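Local atomic coordinates of tRNA uridine(34) acetyltransferase (Methanocaldococcus infernus, PDB entry 6IA8), a protein that catalyses formation of 5-carboxymethyluridine at wobble position 34 of tRNAs, using acetyl-CoA and S-adenosyl-L-methionine. Residues R212-V217 against K250-L255; P282-I287 against W329-R334; D161-R166 against K176-A181. One frame throughout, in Å; residues are numbered along the deposited sequence.

In the fold
Contacts 1 and 2 lie side by side in one parallel sheet, their centres 9 Å apart, because strands 250-255 and 284-287 are neighbours in it. Lys286 joins them through two probable backbone hydrogen bonds, Leu255 N to Lys286 O and Lys286 N to Tyr253 O, both 2.8 Å. Contact 3, at a helix-helix corner, lies about 27 Å from contact 1 and 30 Å from contact 2 between centres and touches neither. The side chains of Lys250 and Arg331 each come within about 3 Å of that of Gln445, a probable acetyl-CoA-binding residue. In contact 3, the Met163 side chain is about 9 Å from that of Lys134, another probable acetyl-CoA-binding residue.

Contact 1. Residues R212-V217 against K250-L255; sequences RVELGV and KVSYHL
One face of the Tyr253 ring receives Val217 CG2 in a CH-pi contact, the methyl lying 3.8 Å from the ring centroid and displaced toward CG and CD1. Leu215 runs beside the same tyrosine, pointing the same way, and brings CD1 to 3.9 Å from Tyr253 CE1. The broad, flat ring suits a place beside the branched chains of Val217 and Leu215, while its hydroxyl finds a polar partner in Thr241. The planes of the His254 imidazole and the Glu214 carboxylate are 14° apart, and Glu214 OE1 meets His254 CB at 3.5 Å; His254 ND1 itself bonds to Gln218. Glu214 CG stands anti to the backbone N (chi1 -174°) and the chain runs on extended; at its end OE2 accepts a bond from a water. That water also bonds to Ser252 OG, 2.6 Å away, and lies above one face of the poorly ordered Arg212 guanidinium, toward its rim. Lys286 supplies the opposing charge, in a salt bridge with Glu214 OE2. The small serine thus fits the polar face beside Arg212 and Glu214, whereas Val213, Leu215, Val251 and Tyr253 line the apolar face toward helix 234-245. Between the two faces runs the parallel pairing: Val213 N to Lys250 O (2.9 Å), Ser252 N to Val213 O (3.0 Å), Leu215 N to Ser252 O (2.8 Å) and His254 N to Leu215 O. Gly216 then centres an inverse gamma turn. Adjacent parallel strands joined through helices form a beta-alpha-beta crossover, the building unit of the TIM-barrel-like radical SAM core.

Contact 2. Residues P282-I287 against W329-R334; sequences PDMVKI and WVRTSR
Three backbone hydrogen bonds join Asp283 and Val285 to Arg331 and Ser333 in parallel pairing. Arg331 N donates to Asp283 O at 2.9 Å, Val285 N to Arg331 O at 3.0 Å, and Ser333 N makes a weak third bond to Val285 O. Arg331 O also receives a CA-H...O contact from Met284 CA, 3.0 Å away. Further on, water 2 accepts from Ile287 N and donates to Ser333 O, continuing the link where direct pairing ends.

Apolar contact is lighter. Met284 and Arg331 lie side by side on one face of the sheet; methyl CE reaches the edge of the guanidinium, 3.8 Å from NH1, and the flexible thioether lets CE rest against CD and NH1 of Arg331. Val285 CG2 and Val330 CG1 meet at 4.3 Å.

Among flat and polar groups, Trp329 presents its edge: Pro282 O lies in the indole plane, 3.3 Å from CZ3. This carbonyl is buried and finds no hydrogen-bond partner, while the indole stacks on Tyr399. The charged ends have partners beyond the two segments: Asp283 forms a salt bridge with Arg444, Lys286 one with Glu214.

Strands 284-287 and 331-332, connected through helices 297-303 and 312-325, are the last two of the parallel sheet; strand 331-332 is the outermost, an edge strand of the partial, TIM-barrel-like sheet of the radical SAM fold.

Contact 3. Residues D161-R166 against K176-A181; sequences DAMNER and KINETA
The backbones come nearest at Asn164 and Ala181, CA to CA 5.5 Å, where helix 149-164 ends, Glu165 leaving helical geometry with positive phi, and a type I turn runs from Asn178 to Ala181. Two asparagines make the polar link. Asn178 ND2 donates to Asn164 OD1 over 3.0 Å; the acceptor lies in the donor's amide plane, whereas the donor is tilted 23° from that of the acceptor carbonyl. The two asparagine side chains cross at about a right angle. With CG anti to its backbone N (chi1 -172°), Asn178 carries its amide toward the first helix, and Met163 CB packs against ND2 at 3.8 Å. Asparagine suits both places because each amide can give and accept: Asn164 ND2 bonds to Ala174 O, while Asn178 is held by His183 O and by Cys185 N. Ile177 CG2 presses on the Asn164 amide, 3.5 Å from CG, and Ala181 CB comes equally near OD1, its small methyl fitting close to the oxygen. An alanine in place of Asn164 would probably leave Ala174 O without this donor and Asn178 ND2 with one acceptor fewer, and open a gap beside Ile177 CG2. Farther out, Ile177 CD1 sits over the centre of one face of the Arg166 guanidinium, 3.4 Å above its plane. Helices 149-164 and 171-178 are joined here in the radical SAM core; Met163 continues inward to helix 114-127 and strand 134-140, and Asn178 ties the second helix to the start of strand 184-192.

Contact 1. Residues R212-V217 against K250-L255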
ATOM      1  N   ARG A 212       3.519   4.729  -3.702  1.00 29.37           N
ATOM      2  CA  ARG A 212       2.198   4.151  -3.469  1.00 32.08           C
ATOM      3  C   ARG A 212       1.194   5.281  -3.325  1.00 30.17           C
ATOM      4  O   ARG A 212       1.502   6.307  -2.718  1.00 31.02           O
ATOM      5  CB  ARG A 212       2.163   3.259  -2.219  1.00 39.42           C
ATOM      6  CG  ARG A 212       0.825   2.555  -1.971  1.00 88.63           C
ATOM      7  CD  ARG A 212       0.869   1.708  -0.699  1.00107.91           C
ATOM      8  NE  ARG A 212       0.605   2.492   0.506  1.00132.23           N
ATOM      9  CZ  ARG A 212       0.802   2.058   1.747  1.00136.84           C
ATOM     10  NH1 ARG A 212       1.276   0.841   1.959  1.00126.06           N
ATOM     11  NH2 ARG A 212       0.530   2.846   2.775  1.00160.16           N
ATOM     12  N   VAL A 213       0.000   5.097  -3.891  1.00 29.54           N
ATOM     13  CA  VAL A 213      -1.096   6.044  -3.734  1.00 31.66           C
ATOM     14  C   VAL A 213      -2.310   5.301  -3.187  1.00 35.80           C
ATOM     15  O   VAL A 213      -2.718   4.267  -3.725  1.00 32.55           O
ATOM     16  CB  VAL A 213      -1.438   6.745  -5.061  1.00 28.86           C
ATOM     17  CG1 VAL A 213      -2.680   7.675  -4.867  1.00 31.85           C
ATOM     18  CG2 VAL A 213      -0.286   7.534  -5.579  1.00 28.62           C
ATOM     19  N   GLU A 214      -2.862   5.808  -2.097  1.00 27.88           N
ATOM     20  CA  GLU A 214      -4.038   5.228  -1.467  1.00 29.48           C
ATOM     21  C   GLU A 214      -5.231   6.102  -1.818  1.00 33.32           C
ATOM     22  O   GLU A 214      -5.236   7.296  -1.495  1.00 35.35           O
ATOM     23  CB  GLU A 214      -3.890   5.145   0.052  1.00 31.42           C
ATOM     24  CG  GLU A 214      -5.063   4.414   0.717  1.00 36.82           C
ATOM     25  CD  GLU A 214      -5.099   4.583   2.235  1.00 59.82           C
ATOM     26  OE1 GLU A 214      -6.118   5.099   2.749  1.00 70.82           O
ATOM     27  OE2 GLU A 214      -4.112   4.209   2.899  1.00 71.11           O
ATOM     28  N   LEU A 215      -6.220   5.519  -2.486  1.00 34.78           N
ATOM     29  CA  LEU A 215      -7.409   6.234  -2.934  1.00 32.85           C
ATOM     30  C   LEU A 215      -8.492   6.083  -1.877  1.00 34.80           C
ATOM     31  O   LEU A 215      -8.751   4.969  -1.417  1.00 35.95           O
ATOM     32  CB  LEU A 215      -7.896   5.679  -4.277  1.00 33.64           C
ATOM     33  CG  LEU A 215      -6.939   5.885  -5.462  1.00 37.34           C
ATOM     34  CD1 LEU A 215      -7.516   5.137  -6.712  1.00 35.09           C
ATOM     35  CD2 LEU A 215      -6.733   7.358  -5.764  1.00 39.71           C
ATOM     36  N   GLY A 216      -9.104   7.197  -1.481  1.00 36.89           N
ATOM     37  CA  GLY A 216     -10.258   7.156  -0.601  1.00 36.97           C
ATOM     38  C   GLY A 216     -11.513   6.699  -1.329  1.00 35.52           C
ATOM     39  O   GLY A 216     -12.427   7.502  -1.561  1.00 31.82           O
ATOM     40  N   VAL A 217     -11.559   5.421  -1.723  1.00 30.61           N
ATOM     41  CA  VAL A 217     -12.664   4.917  -2.537  1.00 35.13           C
ATOM     42  C   VAL A 217     -13.957   4.847  -1.723  1.00 36.03           C
ATOM     43  O   VAL A 217     -15.012   5.314  -2.176  1.00 33.11           O
ATOM     44  CB  VAL A 217     -12.301   3.543  -3.124  1.00 33.77           C
ATOM     45  CG1 VAL A 217     -13.460   2.983  -3.912  1.00 33.72           C
ATOM     46  CG2 VAL A 217     -11.041   3.652  -3.995  1.00 32.09           C
ATOM     47  N   LYS A 250       1.989   1.856  -7.125  1.00 30.59           N
ATOM     48  CA  LYS A 250       1.138   0.952  -6.366  1.00 32.11           C
ATOM     49  C   LYS A 250      -0.152   1.648  -5.983  1.00 29.04           C
ATOM     50  O   LYS A 250      -0.160   2.836  -5.620  1.00 30.87           O
ATOM     51  CB  LYS A 250       1.854   0.476  -5.106  1.00 32.43           C
ATOM     52  CG  LYS A 250       3.138  -0.385  -5.487  1.00 45.71           C
ATOM     53  CD  LYS A 250       4.080  -0.600  -4.276  1.00 44.09           C
ATOM     54  CE  LYS A 250       5.151   0.486  -4.222  1.00 79.10           C
ATOM     55  NZ  LYS A 250       5.841   0.738  -5.519  1.00106.12           N
ATOM     56  N   VAL A 251      -1.230   0.874  -5.986  1.00 26.31           N
ATOM     57  CA  VAL A 251      -2.564   1.403  -5.793  1.00 28.82           C
ATOM     58  C   VAL A 251      -3.202   0.682  -4.624  1.00 35.42           C
ATOM     59  O   VAL A 251      -3.359  -0.540  -4.648  1.00 28.34           O
ATOM     60  CB  VAL A 251      -3.424   1.246  -7.051  1.00 28.36           C
ATOM     61  CG1 VAL A 251      -4.842   1.742  -6.799  1.00 36.04           C
ATOM     62  CG2 VAL A 251      -2.784   1.965  -8.236  1.00 32.88           C
ATOM     63  N   SER A 252      -3.610   1.441  -3.634  1.00 31.25           N
ATOM     64  CA  SER A 252      -4.357   0.954  -2.487  1.00 30.94           C
ATOM     65  C   SER A 252      -5.731   1.610  -2.436  1.00 30.53           C
ATOM     66  O   SER A 252      -5.873   2.796  -2.754  1.00 32.66           O
ATOM     67  CB  SER A 252      -3.584   1.271  -1.179  1.00 34.43           C
ATOM     68  OG  SER A 252      -4.374   0.963  -0.056  1.00 46.41           O
ATOM     69  N   TYR A 253      -6.732   0.842  -2.014  1.00 26.72           N
ATOM     70  CA  TYR A 253      -8.094   1.334  -1.858  1.00 26.86           C
ATOM     71  C   TYR A 253      -8.461   1.318  -0.378  1.00 32.27           C
ATOM     72  O   TYR A 253      -8.369   0.267   0.274  1.00 33.38           O
ATOM     73  CB  TYR A 253      -9.126   0.471  -2.583  1.00 27.52           C
ATOM     74  CG  TYR A 253      -9.210   0.525  -4.076  1.00 31.58           C
ATOM     75  CD1 TYR A 253      -8.365   1.332  -4.833  1.00 30.16           C
ATOM     76  CD2 TYR A 253     -10.187  -0.225  -4.738  1.00 28.83           C
ATOM     77  CE1 TYR A 253      -8.496   1.393  -6.220  1.00 25.84           C
ATOM     78  CE2 TYR A 253     -10.322  -0.185  -6.096  1.00 29.45           C
ATOM     79  CZ  TYR A 253      -9.488   0.617  -6.850  1.00 26.14           C
ATOM     80  OH  TYR A 253      -9.697   0.586  -8.229  1.00 30.60           O
ATOM     81  N   HIS A 254      -8.892   2.466   0.149  1.00 33.73           N
ATOM     82  CA  HIS A 254      -9.568   2.490   1.440  1.00 31.38           C
ATOM     83  C   HIS A 254     -11.045   2.198   1.199  1.00 35.38           C
ATOM     84  O   HIS A 254     -11.695   2.899   0.426  1.00 34.57           O
ATOM     85  CB  HIS A 254      -9.373   3.827   2.148  1.00 34.82           C
ATOM     86  CG  HIS A 254      -9.925   3.843   3.531  1.00 49.31           C
ATOM     87  ND1 HIS A 254     -11.243   4.149   3.806  1.00 57.23           N
ATOM     88  CD2 HIS A 254      -9.341   3.578   4.721  1.00 56.61           C
ATOM     89  CE1 HIS A 254     -11.438   4.091   5.111  1.00 61.00           C
ATOM     90  NE2 HIS A 254     -10.302   3.740   5.688  1.00 53.73           N
ATOM     91  N   LEU A 255     -11.564   1.156   1.843  1.00 29.77           N
ATOM     92  CA  LEU A 255     -12.934   0.694   1.631  1.00 29.53           C
ATOM     93  C   LEU A 255     -13.675   0.612   2.960  1.00 35.63           C
ATOM     94  O   LEU A 255     -13.099   0.212   3.976  1.00 35.20           O
ATOM     95  CB  LEU A 255     -12.970  -0.678   0.941  1.00 30.08           C
ATOM     96  CG  LEU A 255     -12.290  -0.756  -0.418  1.00 38.34           C
ATOM     97  CD1 LEU A 255     -12.057  -2.199  -0.845  1.00 35.63           C
ATOM     98  CD2 LEU A 255     -13.149  -0.004  -1.464  1.00 31.00           C
TER
HETATM   99  O   HOH W   1      -3.052   1.977   1.943  1.00 54.02           O

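Contact 2. Residues P282-I287 against W329-R334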
ATOM      1  N   PRO A 282      -7.061  -3.500  -7.267  1.00 28.53           N
ATOM      2  CA  PRO A 282      -6.026  -2.796  -6.502  1.00 24.67           C
ATOM      3  C   PRO A 282      -4.962  -3.758  -6.012  1.00 27.02           C
ATOM      4  O   PRO A 282      -5.219  -4.951  -5.841  1.00 28.06           O
ATOM      5  CB  PRO A 282      -6.792  -2.211  -5.312  1.00 31.01           C
ATOM      6  CG  PRO A 282      -7.923  -3.203  -5.078  1.00 35.65           C
ATOM      7  CD  PRO A 282      -8.324  -3.641  -6.514  1.00 31.64           C
ATOM      8  N   ASP A 283      -3.775  -3.198  -5.728  1.00 25.32           N
ATOM      9  CA  ASP A 283      -2.696  -3.970  -5.121  1.00 27.46           C
ATOM     10  C   ASP A 283      -2.941  -4.216  -3.639  1.00 27.94           C
ATOM     11  O   ASP A 283      -2.430  -5.193  -3.080  1.00 28.73           O
ATOM     12  CB  ASP A 283      -1.355  -3.252  -5.265  1.00 30.59           C
ATOM     13  CG  ASP A 283      -0.972  -2.978  -6.705  1.00 32.90           C
ATOM     14  OD1 ASP A 283      -1.033  -3.929  -7.470  1.00 28.45           O
ATOM     15  OD2 ASP A 283      -0.624  -1.802  -7.025  1.00 31.16           O
ATOM     16  N   MET A 284      -3.652  -3.308  -2.981  1.00 27.64           N
ATOM     17  CA  MET A 284      -3.757  -3.309  -1.533  1.00 28.21           C
ATOM     18  C   MET A 284      -5.123  -2.747  -1.201  1.00 29.27           C
ATOM     19  O   MET A 284      -5.657  -1.922  -1.953  1.00 30.39           O
ATOM     20  CB  MET A 284      -2.614  -2.478  -0.908  1.00 30.72           C
ATOM     21  CG  MET A 284      -2.688  -2.275   0.557  1.00 85.67           C
ATOM     22  SD  MET A 284      -1.316  -1.242   1.121  1.00 73.91           S
ATOM     23  CE  MET A 284      -0.016  -1.600  -0.072  1.00100.64           C
ATOM     24  N   VAL A 285      -5.688  -3.191  -0.077  1.00 25.73           N
ATOM     25  CA  VAL A 285      -6.938  -2.618   0.407  1.00 25.57           C
ATOM     26  C   VAL A 285      -6.823  -2.399   1.903  1.00 28.61           C
ATOM     27  O   VAL A 285      -6.178  -3.183   2.599  1.00 32.35           O
ATOM     28  CB  VAL A 285      -8.155  -3.511   0.093  1.00 34.42           C
ATOM     29  CG1 VAL A 285      -8.395  -3.609  -1.435  1.00 36.37           C
ATOM     30  CG2 VAL A 285      -7.978  -4.885   0.726  1.00 58.60           C
ATOM     31  N   LYS A 286      -7.454  -1.329   2.388  1.00 32.72           N
ATOM     32  CA  LYS A 286      -7.546  -0.989   3.806  1.00 33.13           C
ATOM     33  C   LYS A 286      -9.031  -0.964   4.136  1.00 34.14           C
ATOM     34  O   LYS A 286      -9.784  -0.198   3.521  1.00 31.83           O
ATOM     35  CB  LYS A 286      -6.890   0.364   4.068  1.00 34.38           C
ATOM     36  CG  LYS A 286      -6.897   0.796   5.546  1.00 50.55           C
ATOM     37  CD  LYS A 286      -6.431   2.251   5.707  1.00 69.56           C
ATOM     38  CE  LYS A 286      -4.987   2.366   6.164  1.00117.97           C
ATOM     39  NZ  LYS A 286      -4.005   2.218   5.059  1.00153.45           N
ATOM     40  N   ILE A 287      -9.471  -1.886   4.998  1.00 34.86           N
ATOM     41  CA  ILE A 287     -10.892  -2.133   5.221  1.00 35.01           C
ATOM     42  C   ILE A 287     -11.234  -1.814   6.668  1.00 36.06           C
ATOM     43  O   ILE A 287     -10.571  -2.298   7.589  1.00 35.69           O
ATOM     44  CB  ILE A 287     -11.278  -3.588   4.910  1.00 34.91           C
ATOM     45  CG1 ILE A 287     -10.927  -3.948   3.469  1.00 35.75           C
ATOM     46  CG2 ILE A 287     -12.796  -3.809   5.162  1.00 36.51           C
ATOM     47  CD1 ILE A 287     -10.925  -5.454   3.245  1.00 41.17           C
ATOM     48  N   TRP A 329      -2.411 -11.857  -4.903  1.00 23.91           N
ATOM     49  CA  TRP A 329      -1.645 -10.665  -5.242  1.00 25.47           C
ATOM     50  C   TRP A 329      -2.117  -9.427  -4.503  1.00 31.89           C
ATOM     51  O   TRP A 329      -1.581  -8.340  -4.761  1.00 29.51           O
ATOM     52  CB  TRP A 329      -1.688 -10.389  -6.746  1.00 29.47           C
ATOM     53  CG  TRP A 329      -3.009 -10.649  -7.422  1.00 24.60           C
ATOM     54  CD1 TRP A 329      -3.410 -11.820  -8.018  1.00 27.56           C
ATOM     55  CD2 TRP A 329      -4.074  -9.719  -7.623  1.00 24.78           C
ATOM     56  NE1 TRP A 329      -4.664 -11.669  -8.589  1.00 26.60           N
ATOM     57  CE2 TRP A 329      -5.107 -10.400  -8.336  1.00 28.03           C
ATOM     58  CE3 TRP A 329      -4.289  -8.414  -7.224  1.00 29.00           C
ATOM     59  CZ2 TRP A 329      -6.319  -9.799  -8.656  1.00 28.77           C
ATOM     60  CZ3 TRP A 329      -5.507  -7.804  -7.567  1.00 28.35           C
ATOM     61  CH2 TRP A 329      -6.489  -8.495  -8.288  1.00 28.96           C
ATOM     62  N   VAL A 330      -3.066  -9.570  -3.565  1.00 32.75           N
ATOM     63  CA  VAL A 330      -3.609  -8.437  -2.820  1.00 24.38           C
ATOM     64  C   VAL A 330      -2.979  -8.402  -1.446  1.00 29.53           C
ATOM     65  O   VAL A 330      -2.882  -9.433  -0.759  1.00 30.09           O
ATOM     66  CB  VAL A 330      -5.142  -8.496  -2.710  1.00 31.09           C
ATOM     67  CG1 VAL A 330      -5.651  -7.383  -1.832  1.00 35.39           C
ATOM     68  CG2 VAL A 330      -5.778  -8.360  -4.111  1.00 42.70           C
ATOM     69  N   ARG A 331      -2.562  -7.214  -1.034  1.00 27.52           N
ATOM     70  CA  ARG A 331      -2.011  -7.017   0.296  1.00 29.49           C
ATOM     71  C   ARG A 331      -3.048  -6.275   1.122  1.00 41.65           C
ATOM     72  O   ARG A 331      -3.695  -5.370   0.627  1.00 37.51           O
ATOM     73  CB  ARG A 331      -0.692  -6.237   0.240  1.00 44.30           C
ATOM     74  CG  ARG A 331       0.024  -6.103   1.583  1.00 63.97           C
ATOM     75  CD  ARG A 331       1.088  -5.015   1.502  1.00108.35           C
ATOM     76  NE  ARG A 331       2.423  -5.541   1.236  1.00101.69           N
ATOM     77  CZ  ARG A 331       3.434  -4.816   0.763  1.00 87.66           C
ATOM     78  NH1 ARG A 331       3.265  -3.531   0.476  1.00 87.87           N
ATOM     79  NH2 ARG A 331       4.613  -5.378   0.560  1.00 95.58           N
ATOM     80  N   THR A 332      -3.221  -6.651   2.372  1.00 38.43           N
ATOM     81  CA  THR A 332      -4.221  -6.027   3.226  1.00 43.67           C
ATOM     82  C   THR A 332      -3.542  -5.370   4.416  1.00 65.21           C
ATOM     83  O   THR A 332      -2.445  -5.764   4.813  1.00 64.03           O
ATOM     84  CB  THR A 332      -5.241  -7.058   3.729  1.00 76.77           C
ATOM     85  OG1 THR A 332      -6.422  -6.386   4.183  1.00104.52           O
ATOM     86  CG2 THR A 332      -4.659  -7.872   4.875  1.00 91.41           C
ATOM     87  N   SER A 333      -4.190  -4.350   4.962  1.00144.55           N
ATOM     88  CA  SER A 333      -3.726  -3.700   6.175  1.00137.38           C
ATOM     89  C   SER A 333      -4.232  -4.457   7.392  1.00143.30           C
ATOM     90  O   SER A 333      -5.307  -5.063   7.368  1.00144.37           O
ATOM     91  CB  SER A 333      -4.210  -2.252   6.239  1.00 93.50           C
ATOM     92  OG  SER A 333      -3.738  -1.516   5.132  1.00 82.74           O
ATOM     93  N   ARG A 334      -3.441  -4.426   8.459  1.00151.85           N
ATOM     94  CA  ARG A 334      -3.916  -4.906   9.748  1.00148.39           C
ATOM     95  C   ARG A 334      -5.240  -4.230  10.071  1.00126.08           C
ATOM     96  O   ARG A 334      -5.336  -3.001  10.055  1.00113.39           O
ATOM     97  CB  ARG A 334      -2.883  -4.609  10.834  1.00136.46           C
ATOM     98  CG  ARG A 334      -3.150  -5.322  12.150  1.00104.59           C
ATOM     99  CD  ARG A 334      -2.252  -4.790  13.257  1.00 73.44           C
TER
HETATM  100  O   HOH W   2      -7.388  -3.312   6.477  1.00 53.13           O

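Contact 3. Residues D161-R166 against K176-A181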
ATOM      1  N   ASP A 161      14.674  15.892   5.277  1.00 31.84           N
ATOM      2  CA  ASP A 161      15.681  16.555   6.102  1.00 32.23           C
ATOM      3  C   ASP A 161      15.806  15.854   7.447  1.00 33.56           C
ATOM      4  O   ASP A 161      16.915  15.686   7.962  1.00 35.27           O
ATOM      5  CB  ASP A 161      15.343  18.044   6.309  1.00 33.63           C
ATOM      6  CG  ASP A 161      15.523  18.877   5.050  1.00 44.25           C
ATOM      7  OD1 ASP A 161      16.214  18.437   4.103  1.00 40.99           O
ATOM      8  OD2 ASP A 161      14.984  20.000   5.007  1.00 39.03           O
ATOM      9  N   ALA A 162      14.669  15.506   8.065  1.00 32.72           N
ATOM     10  CA  ALA A 162      14.690  14.826   9.356  1.00 36.34           C
ATOM     11  C   ALA A 162      15.333  13.460   9.240  1.00 39.12           C
ATOM     12  O   ALA A 162      16.078  13.049  10.131  1.00 34.79           O
ATOM     13  CB  ALA A 162      13.282  14.672   9.909  1.00 34.00           C
ATOM     14  N   MET A 163      15.070  12.747   8.146  1.00 32.17           N
ATOM     15  CA  MET A 163      15.710  11.454   7.953  1.00 34.93           C
ATOM     16  C   MET A 163      17.191  11.629   7.695  1.00 32.94           C
ATOM     17  O   MET A 163      18.000  10.826   8.173  1.00 36.34           O
ATOM     18  CB  MET A 163      15.073  10.693   6.787  1.00 32.13           C
ATOM     19  CG  MET A 163      13.586  10.415   6.965  1.00 35.68           C
ATOM     20  SD  MET A 163      12.979   9.530   5.505  1.00 36.40           S
ATOM     21  CE  MET A 163      11.323  10.205   5.397  1.00 35.47           C
ATOM     22  N   ASN A 164      17.556  12.642   6.889  1.00 29.87           N
ATOM     23  CA  ASN A 164      18.956  12.881   6.544  1.00 37.41           C
ATOM     24  C   ASN A 164      19.746  13.444   7.719  1.00 50.22           C
ATOM     25  O   ASN A 164      20.978  13.340   7.741  1.00 35.60           O
ATOM     26  CB  ASN A 164      19.081  13.859   5.366  1.00 33.18           C
ATOM     27  CG  ASN A 164      18.425  13.345   4.091  1.00 45.07           C
ATOM     28  OD1 ASN A 164      18.231  12.148   3.919  1.00 38.14           O
ATOM     29  ND2 ASN A 164      18.087  14.255   3.189  1.00 35.68           N
ATOM     30  N   GLU A 165      19.063  14.062   8.674  1.00 39.65           N
ATOM     31  CA  GLU A 165      19.709  14.742   9.794  1.00 39.73           C
ATOM     32  C   GLU A 165      20.599  15.886   9.317  1.00 41.84           C
ATOM     33  O   GLU A 165      21.692  16.121   9.848  1.00 40.91           O
ATOM     34  CB  GLU A 165      20.498  13.764  10.660  1.00 46.81           C
ATOM     35  CG  GLU A 165      19.627  12.748  11.397  1.00 57.90           C
ATOM     36  CD  GLU A 165      20.445  11.632  12.024  1.00 75.13           C
ATOM     37  OE1 GLU A 165      19.966  10.484  12.054  1.00106.25           O
ATOM     38  OE2 GLU A 165      21.577  11.903  12.470  1.00121.28           O
ATOM     39  N   ARG A 166      20.106  16.634   8.335  1.00 37.90           N
ATOM     40  CA  ARG A 166      20.778  17.859   7.909  1.00 44.32           C
ATOM     41  C   ARG A 166      19.840  18.669   7.018  1.00 38.65           C
ATOM     42  O   ARG A 166      18.924  18.130   6.391  1.00 44.82           O
ATOM     43  CB  ARG A 166      22.088  17.553   7.170  1.00 41.32           C
ATOM     44  CG  ARG A 166      21.907  16.672   5.957  1.00 46.89           C
ATOM     45  CD  ARG A 166      23.048  16.913   4.942  1.00 61.28           C
ATOM     46  NE  ARG A 166      22.905  18.195   4.254  1.00 59.92           N
ATOM     47  CZ  ARG A 166      23.684  18.608   3.259  1.00 66.07           C
ATOM     48  NH1 ARG A 166      24.675  17.834   2.830  1.00 64.16           N
ATOM     49  NH2 ARG A 166      23.466  19.794   2.696  1.00 65.26           N
ATOM     50  N   LYS A 176      18.460  13.495  -3.060  1.00 35.81           N
ATOM     51  CA  LYS A 176      19.766  12.958  -3.423  1.00 42.67           C
ATOM     52  C   LYS A 176      20.529  12.554  -2.178  1.00 39.89           C
ATOM     53  O   LYS A 176      21.126  11.473  -2.122  1.00 39.67           O
ATOM     54  CB  LYS A 176      20.550  13.993  -4.225  1.00 45.73           C
ATOM     55  CG  LYS A 176      21.905  13.533  -4.706  1.00 48.62           C
ATOM     56  N   ILE A 177      20.512  13.416  -1.159  1.00 40.76           N
ATOM     57  CA  ILE A 177      21.180  13.090   0.095  1.00 39.87           C
ATOM     58  C   ILE A 177      20.602  11.810   0.688  1.00 44.23           C
ATOM     59  O   ILE A 177      21.337  10.957   1.200  1.00 38.09           O
ATOM     60  CB  ILE A 177      21.060  14.261   1.083  1.00 38.24           C
ATOM     61  CG1 ILE A 177      21.847  15.470   0.568  1.00 49.59           C
ATOM     62  CG2 ILE A 177      21.511  13.808   2.477  1.00 35.26           C
ATOM     63  CD1 ILE A 177      21.559  16.759   1.335  1.00 41.66           C
ATOM     64  N   ASN A 178      19.271  11.664   0.646  1.00 35.41           N
ATOM     65  CA  ASN A 178      18.625  10.530   1.299  1.00 33.49           C
ATOM     66  C   ASN A 178      18.997   9.198   0.650  1.00 38.92           C
ATOM     67  O   ASN A 178      18.902   8.155   1.301  1.00 35.98           O
ATOM     68  CB  ASN A 178      17.104  10.711   1.285  1.00 32.28           C
ATOM     69  CG  ASN A 178      16.397   9.680   2.109  1.00 41.08           C
ATOM     70  OD1 ASN A 178      15.801   8.767   1.594  1.00 33.42           O
ATOM     71  ND2 ASN A 178      16.475   9.819   3.405  1.00 34.77           N
ATOM     72  N   GLU A 179      19.455   9.206  -0.605  1.00 34.76           N
ATOM     73  CA  GLU A 179      19.776   7.953  -1.285  1.00 48.11           C
ATOM     74  C   GLU A 179      20.826   7.155  -0.536  1.00 47.15           C
ATOM     75  O   GLU A 179      20.870   5.928  -0.684  1.00 50.26           O
ATOM     76  CB  GLU A 179      20.260   8.212  -2.720  1.00 44.79           C
ATOM     77  CG  GLU A 179      19.202   8.812  -3.615  1.00 38.55           C
ATOM     78  CD  GLU A 179      19.643   9.006  -5.028  1.00 46.93           C
ATOM     79  OE1 GLU A 179      20.708   8.490  -5.345  1.00 49.79           O
ATOM     80  OE2 GLU A 179      18.921   9.660  -5.812  1.00 52.08           O
ATOM     81  N   THR A 180      21.684   7.831   0.262  1.00 46.79           N
ATOM     82  CA  THR A 180      22.738   7.166   1.022  1.00 58.26           C
ATOM     83  C   THR A 180      22.718   7.537   2.505  1.00 54.08           C
ATOM     84  O   THR A 180      23.735   7.375   3.201  1.00 45.32           O
ATOM     85  CB  THR A 180      24.111   7.491   0.430  1.00 61.07           C
ATOM     86  OG1 THR A 180      24.306   8.903   0.439  1.00 46.05           O
ATOM     87  CG2 THR A 180      24.237   7.014  -1.003  1.00 49.55           C
ATOM     88  N   ALA A 181      21.583   8.010   3.010  1.00 38.87           N
ATOM     89  CA  ALA A 181      21.496   8.452   4.391  1.00 42.88           C
ATOM     90  C   ALA A 181      21.402   7.265   5.358  1.00 42.27           C
ATOM     91  O   ALA A 181      21.246   6.104   4.962  1.00 43.14           O
ATOM     92  CB  ALA A 181      20.287   9.374   4.577  1.00 45.49           C
TER